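Local coordinates for protein pleckstrin homology domain-containing family M member 2 (Homo sapiens, PDB 3CXB) that binds the Salmonella effector SifA through its PH domain and probably links that effector to kinesin, at residues B[1-13]-B[79-92]. Numbering follows the deposited sequence.
Sequences TKEGMLHYKAGTS and LELSAESEAEMAEW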
loop_
_atom_site.group_PDB
_atom_site.type_symbol
_atom_site.label_atom_id
_atom_site.label_comp_id
_atom_site.label_asym_id
_atom_site.label_seq_id
_atom_site.Cartn_x
_atom_site.Cartn_y
_atom_site.Cartn_z
ATOM N N THR B 1 -1.341 8.120 12.048
ATOM C CA THR B 1 -2.346 8.254 10.955
ATOM C C THR B 1 -1.912 9.288 9.918
ATOM O O THR B 1 -1.419 10.360 10.262
ATOM C CB THR B 1 -3.738 8.668 11.510
ATOM O OG1 THR B 1 -3.703 10.032 11.967
ATOM C CG2 THR B 1 -4.145 7.739 12.661
ATOM N N LYS B 2 -2.085 8.949 8.646
ATOM C CA LYS B 2 -1.732 9.856 7.570
ATOM C C LYS B 2 -2.438 9.416 6.308
ATOM O O LYS B 2 -2.932 8.292 6.227
ATOM C CB LYS B 2 -0.224 9.871 7.327
ATOM C CG LYS B 2 0.315 8.637 6.624
ATOM C CD LYS B 2 1.703 8.889 6.060
ATOM C CE LYS B 2 1.659 9.971 4.982
ATOM N NZ LYS B 2 3.019 10.420 4.506
ATOM N N GLU B 3 -2.484 10.309 5.327
ATOM C CA GLU B 3 -3.139 10.007 4.063
ATOM C C GLU B 3 -2.311 10.539 2.920
ATOM O O GLU B 3 -1.489 11.431 3.114
ATOM C CB GLU B 3 -4.546 10.637 4.007
ATOM C CG GLU B 3 -4.586 12.148 4.226
ATOM C CD GLU B 3 -5.975 12.755 4.048
ATOM O OE1 GLU B 3 -6.497 12.737 2.909
ATOM O OE2 GLU B 3 -6.541 13.255 5.048
ATOM N N GLY B 4 -2.530 10.007 1.727
ATOM C CA GLY B 4 -1.781 10.484 0.600
ATOM C C GLY B 4 -2.085 9.699 -0.643
ATOM O O GLY B 4 -2.726 8.651 -0.598
ATOM N N MET B 5 -1.606 10.217 -1.759
ATOM C CA MET B 5 -1.809 9.586 -3.042
ATOM C C MET B 5 -0.603 8.690 -3.341
ATOM O O MET B 5 0.536 9.070 -3.083
ATOM C CB MET B 5 -1.952 10.668 -4.119
ATOM C CG MET B 5 -2.805 10.253 -5.323
ATOM S SD MET B 5 -4.580 10.022 -4.906
ATOM C CE MET B 5 -5.181 11.614 -5.187
ATOM N N LEU B 6 -0.850 7.498 -3.871
ATOM C CA LEU B 6 0.228 6.570 -4.201
ATOM C C LEU B 6 -0.135 5.841 -5.486
ATOM O O LEU B 6 -1.122 6.174 -6.139
ATOM C CB LEU B 6 0.424 5.541 -3.071
ATOM C CG LEU B 6 1.123 5.913 -1.746
ATOM C CD1 LEU B 6 0.407 7.020 -0.988
ATOM C CD2 LEU B 6 1.143 4.693 -0.872
ATOM N N HIS B 7 0.677 4.860 -5.856
ATOM C CA HIS B 7 0.419 4.052 -7.044
ATOM C C HIS B 7 0.431 2.606 -6.556
ATOM O O HIS B 7 0.874 2.335 -5.439
ATOM C CB HIS B 7 1.515 4.256 -8.099
ATOM C CG HIS B 7 1.601 5.656 -8.624
ATOM N ND1 HIS B 7 2.487 6.029 -9.613
ATOM C CD2 HIS B 7 0.925 6.779 -8.285
ATOM C CE1 HIS B 7 2.357 7.322 -9.856
ATOM N NE2 HIS B 7 1.416 7.802 -9.064
ATOM N N TYR B 8 -0.062 1.679 -7.363
ATOM C CA TYR B 8 -0.050 0.292 -6.940
ATOM C C TYR B 8 -0.108 -0.640 -8.131
ATOM O O TYR B 8 -0.912 -0.454 -9.036
ATOM C CB TYR B 8 -1.208 0.022 -5.967
ATOM C CG TYR B 8 -2.596 0.016 -6.572
ATOM C CD1 TYR B 8 -3.124 -1.141 -7.142
ATOM C CD2 TYR B 8 -3.387 1.167 -6.575
ATOM C CE1 TYR B 8 -4.406 -1.155 -7.703
ATOM C CE2 TYR B 8 -4.675 1.164 -7.136
ATOM C CZ TYR B 8 -5.173 -0.002 -7.698
ATOM O OH TYR B 8 -6.427 -0.026 -8.264
ATOM N N LYS B 9 0.768 -1.636 -8.138
ATOM C CA LYS B 9 0.807 -2.599 -9.226
ATOM C C LYS B 9 -0.403 -3.506 -9.136
ATOM O O LYS B 9 -0.939 -3.942 -10.152
ATOM C CB LYS B 9 2.089 -3.431 -9.149
ATOM C CG LYS B 9 2.201 -4.523 -10.202
ATOM C CD LYS B 9 3.607 -5.120 -10.207
ATOM C CE LYS B 9 3.741 -6.301 -11.161
ATOM N NZ LYS B 9 2.816 -7.410 -10.797
ATOM N N ALA B 10 -0.835 -3.770 -7.906
ATOM C CA ALA B 10 -1.979 -4.636 -7.646
ATOM C C ALA B 10 -3.111 -4.410 -8.642
ATOM O O ALA B 10 -3.159 -3.386 -9.332
ATOM C CB ALA B 10 -2.481 -4.429 -6.212
ATOM N N GLY B 11 -4.016 -5.381 -8.714
ATOM C CA GLY B 11 -5.137 -5.288 -9.629
ATOM C C GLY B 11 -4.692 -5.062 -11.062
ATOM O O GLY B 11 -5.190 -4.163 -11.740
ATOM N N THR B 12 -3.751 -5.881 -11.522
ATOM C CA THR B 12 -3.257 -5.746 -12.877
ATOM C C THR B 12 -2.130 -6.709 -13.198
ATOM O O THR B 12 -1.316 -7.036 -12.336
ATOM N N SER B 13 -2.089 -7.162 -14.446
ATOM C CA SER B 13 -1.057 -8.085 -14.873
ATOM C C SER B 13 -1.114 -8.312 -16.373
ATOM O O SER B 13 -0.243 -7.853 -17.110
ATOM N N LEU B 79 -0.129 -6.036 -1.309
ATOM C CA LEU B 79 -0.436 -4.771 -1.938
ATOM C C LEU B 79 0.868 -4.112 -2.396
ATOM O O LEU B 79 1.684 -3.715 -1.574
ATOM C CB LEU B 79 -1.182 -3.880 -0.938
ATOM C CG LEU B 79 -1.518 -2.441 -1.340
ATOM C CD1 LEU B 79 -2.253 -2.435 -2.670
ATOM C CD2 LEU B 79 -2.355 -1.780 -0.249
ATOM N N GLU B 80 1.084 -4.014 -3.703
ATOM C CA GLU B 80 2.311 -3.384 -4.191
ATOM C C GLU B 80 2.079 -1.888 -4.344
ATOM O O GLU B 80 1.319 -1.452 -5.208
ATOM C CB GLU B 80 2.735 -3.974 -5.536
ATOM C CG GLU B 80 3.559 -5.252 -5.448
ATOM C CD GLU B 80 5.045 -5.017 -5.216
ATOM O OE1 GLU B 80 5.814 -6.004 -5.303
ATOM O OE2 GLU B 80 5.446 -3.858 -4.943
ATOM N N LEU B 81 2.735 -1.105 -3.497
ATOM C CA LEU B 81 2.585 0.339 -3.542
ATOM C C LEU B 81 3.857 1.016 -4.035
ATOM O O LEU B 81 4.920 0.410 -4.082
ATOM C CB LEU B 81 2.224 0.872 -2.151
ATOM C CG LEU B 81 0.907 0.415 -1.518
ATOM C CD1 LEU B 81 0.805 0.944 -0.093
ATOM C CD2 LEU B 81 -0.264 0.919 -2.345
ATOM N N SER B 82 3.735 2.282 -4.410
ATOM C CA SER B 82 4.878 3.048 -4.891
ATOM C C SER B 82 4.666 4.519 -4.583
ATOM O O SER B 82 3.608 5.065 -4.876
ATOM C CB SER B 82 5.051 2.870 -6.397
ATOM O OG SER B 82 6.273 3.444 -6.825
ATOM N N ALA B 83 5.663 5.154 -3.979
ATOM C CA ALA B 83 5.565 6.566 -3.639
ATOM C C ALA B 83 6.270 7.387 -4.711
ATOM O O ALA B 83 6.708 6.841 -5.725
ATOM C CB ALA B 83 6.182 6.827 -2.278
ATOM N N GLU B 84 6.377 8.693 -4.493
ATOM C CA GLU B 84 7.018 9.560 -5.469
ATOM C C GLU B 84 8.451 9.887 -5.060
ATOM O O GLU B 84 9.269 10.264 -5.896
ATOM C CB GLU B 84 6.203 10.854 -5.643
ATOM C CG GLU B 84 6.064 11.699 -4.369
ATOM C CD GLU B 84 5.255 12.987 -4.570
ATOM O OE1 GLU B 84 5.625 13.807 -5.440
ATOM O OE2 GLU B 84 4.252 13.187 -3.850
ATOM N N SER B 85 8.750 9.727 -3.773
ATOM C CA SER B 85 10.080 10.020 -3.249
ATOM C C SER B 85 10.562 8.999 -2.208
ATOM O O SER B 85 9.786 8.226 -1.665
ATOM C CB SER B 85 10.083 11.417 -2.629
ATOM O OG SER B 85 9.114 11.504 -1.596
ATOM N N GLU B 86 11.859 9.011 -1.940
ATOM C CA GLU B 86 12.437 8.102 -0.972
ATOM C C GLU B 86 11.941 8.455 0.431
ATOM O O GLU B 86 11.830 7.590 1.304
ATOM C CB GLU B 86 13.965 8.195 -1.049
ATOM C CG GLU B 86 14.753 7.711 0.182
ATOM C CD GLU B 86 14.797 6.202 0.318
ATOM O OE1 GLU B 86 14.734 5.513 -0.722
ATOM O OE2 GLU B 86 14.913 5.710 1.462
ATOM N N ALA B 87 11.620 9.726 0.644
ATOM C CA ALA B 87 11.170 10.170 1.962
ATOM C C ALA B 87 9.729 9.788 2.270
ATOM O O ALA B 87 9.441 9.219 3.327
ATOM C CB ALA B 87 11.353 11.677 2.090
ATOM N N GLU B 88 8.821 10.115 1.357
ATOM C CA GLU B 88 7.421 9.785 1.557
ATOM C C GLU B 88 7.287 8.286 1.824
ATOM O O GLU B 88 6.601 7.866 2.761
ATOM C CB GLU B 88 6.588 10.166 0.327
ATOM C CG GLU B 88 5.102 9.839 0.487
ATOM C CD GLU B 88 4.249 10.228 -0.714
ATOM O OE1 GLU B 88 3.015 10.013 -0.655
ATOM O OE2 GLU B 88 4.806 10.741 -1.708
ATOM N N MET B 89 7.953 7.482 1.005
ATOM C CA MET B 89 7.889 6.044 1.167
ATOM C C MET B 89 8.426 5.642 2.539
ATOM O O MET B 89 7.828 4.822 3.218
ATOM C CB MET B 89 8.653 5.361 0.041
ATOM C CG MET B 89 9.968 4.789 0.447
ATOM S SD MET B 89 9.786 3.052 0.710
ATOM C CE MET B 89 10.562 2.395 -0.843
ATOM N N ALA B 90 9.527 6.233 2.970
ATOM C CA ALA B 90 10.064 5.912 4.284
ATOM C C ALA B 90 9.073 6.339 5.368
ATOM O O ALA B 90 9.004 5.745 6.463
ATOM C CB ALA B 90 11.369 6.617 4.483
ATOM N N GLU B 91 8.309 7.383 5.060
ATOM C CA GLU B 91 7.327 7.879 6.012
ATOM C C GLU B 91 6.184 6.885 6.120
ATOM O O GLU B 91 5.697 6.584 7.211
ATOM C CB GLU B 91 6.797 9.235 5.576
ATOM C CG GLU B 91 6.182 9.994 6.726
ATOM C CD GLU B 91 5.749 11.381 6.341
ATOM O OE1 GLU B 91 5.298 12.119 7.245
ATOM O OE2 GLU B 91 5.858 11.726 5.141
ATOM N N TRP B 92 5.769 6.364 4.974
ATOM C CA TRP B 92 4.699 5.393 4.956
ATOM C C TRP B 92 5.166 4.142 5.662
ATOM O O TRP B 92 4.471 3.599 6.530
ATOM C CB TRP B 92 4.307 5.046 3.521
ATOM C CG TRP B 92 3.231 5.935 2.968
ATOM C CD1 TRP B 92 3.333 6.810 1.914
ATOM C CD2 TRP B 92 1.879 6.000 3.412
ATOM N NE1 TRP B 92 2.122 7.407 1.674
ATOM C CE2 TRP B 92 1.211 6.928 2.582
ATOM C CE3 TRP B 92 1.164 5.363 4.431
ATOM C CZ2 TRP B 92 -0.141 7.231 2.739
ATOM C CZ3 TRP B 92 -0.175 5.664 4.588
ATOM C CH2 TRP B 92 -0.817 6.592 3.745
#
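His7 and Ser82 form an antiparallel hydrogen-bonded pair, His7 N donating to Ser82 O at 3.1 Å and Ser82 N returning a weak bond to His7 O, while the N-to-C directions of the short segments of strands 2-8 and 79-82 differ by 126°, well short of antiparallel. The bridging is brief: it takes in Tyr8 and Leu81, a non-hydrogen-bonded pair whose side chains meet at Tyr8 CB and Leu81 CD2 (3.8 Å); after Ser82 the segment leaves the strand and, past Ser85 at the N-cap, enters the helix, the axes of the short segments 2-8 and 86-92 approaching to 10.8 Å. This joining of the first and seventh strands, with the C-terminal helix beside them, belongs to the PH-domain fold, a seven-stranded antiparallel barrel capped by that helix. Trp92 of the helix reaches to strand 2-8, its indole lying between Lys2 and Leu6. Over one face lies Lys2, with CD 3.8 Å from the six-membered ring centroid in a CH-pi contact; a bend at chi3 (-64°) carries NZ above the five-membered ring, a cation-pi contact at 4.3 Å. The same NZ forms a salt bridge with Glu91 OE2 at 3.2 Å, though as a hydrogen bond it is weak. Against the opposite face of Trp92 comes Leu6 CD2, offset toward the rim and 4.1 Å from the five-membered ring centroid. This methyl also meets Leu81 CD1 at 3.8 Å, and Phe69 of strand 68-73 touches both leucines.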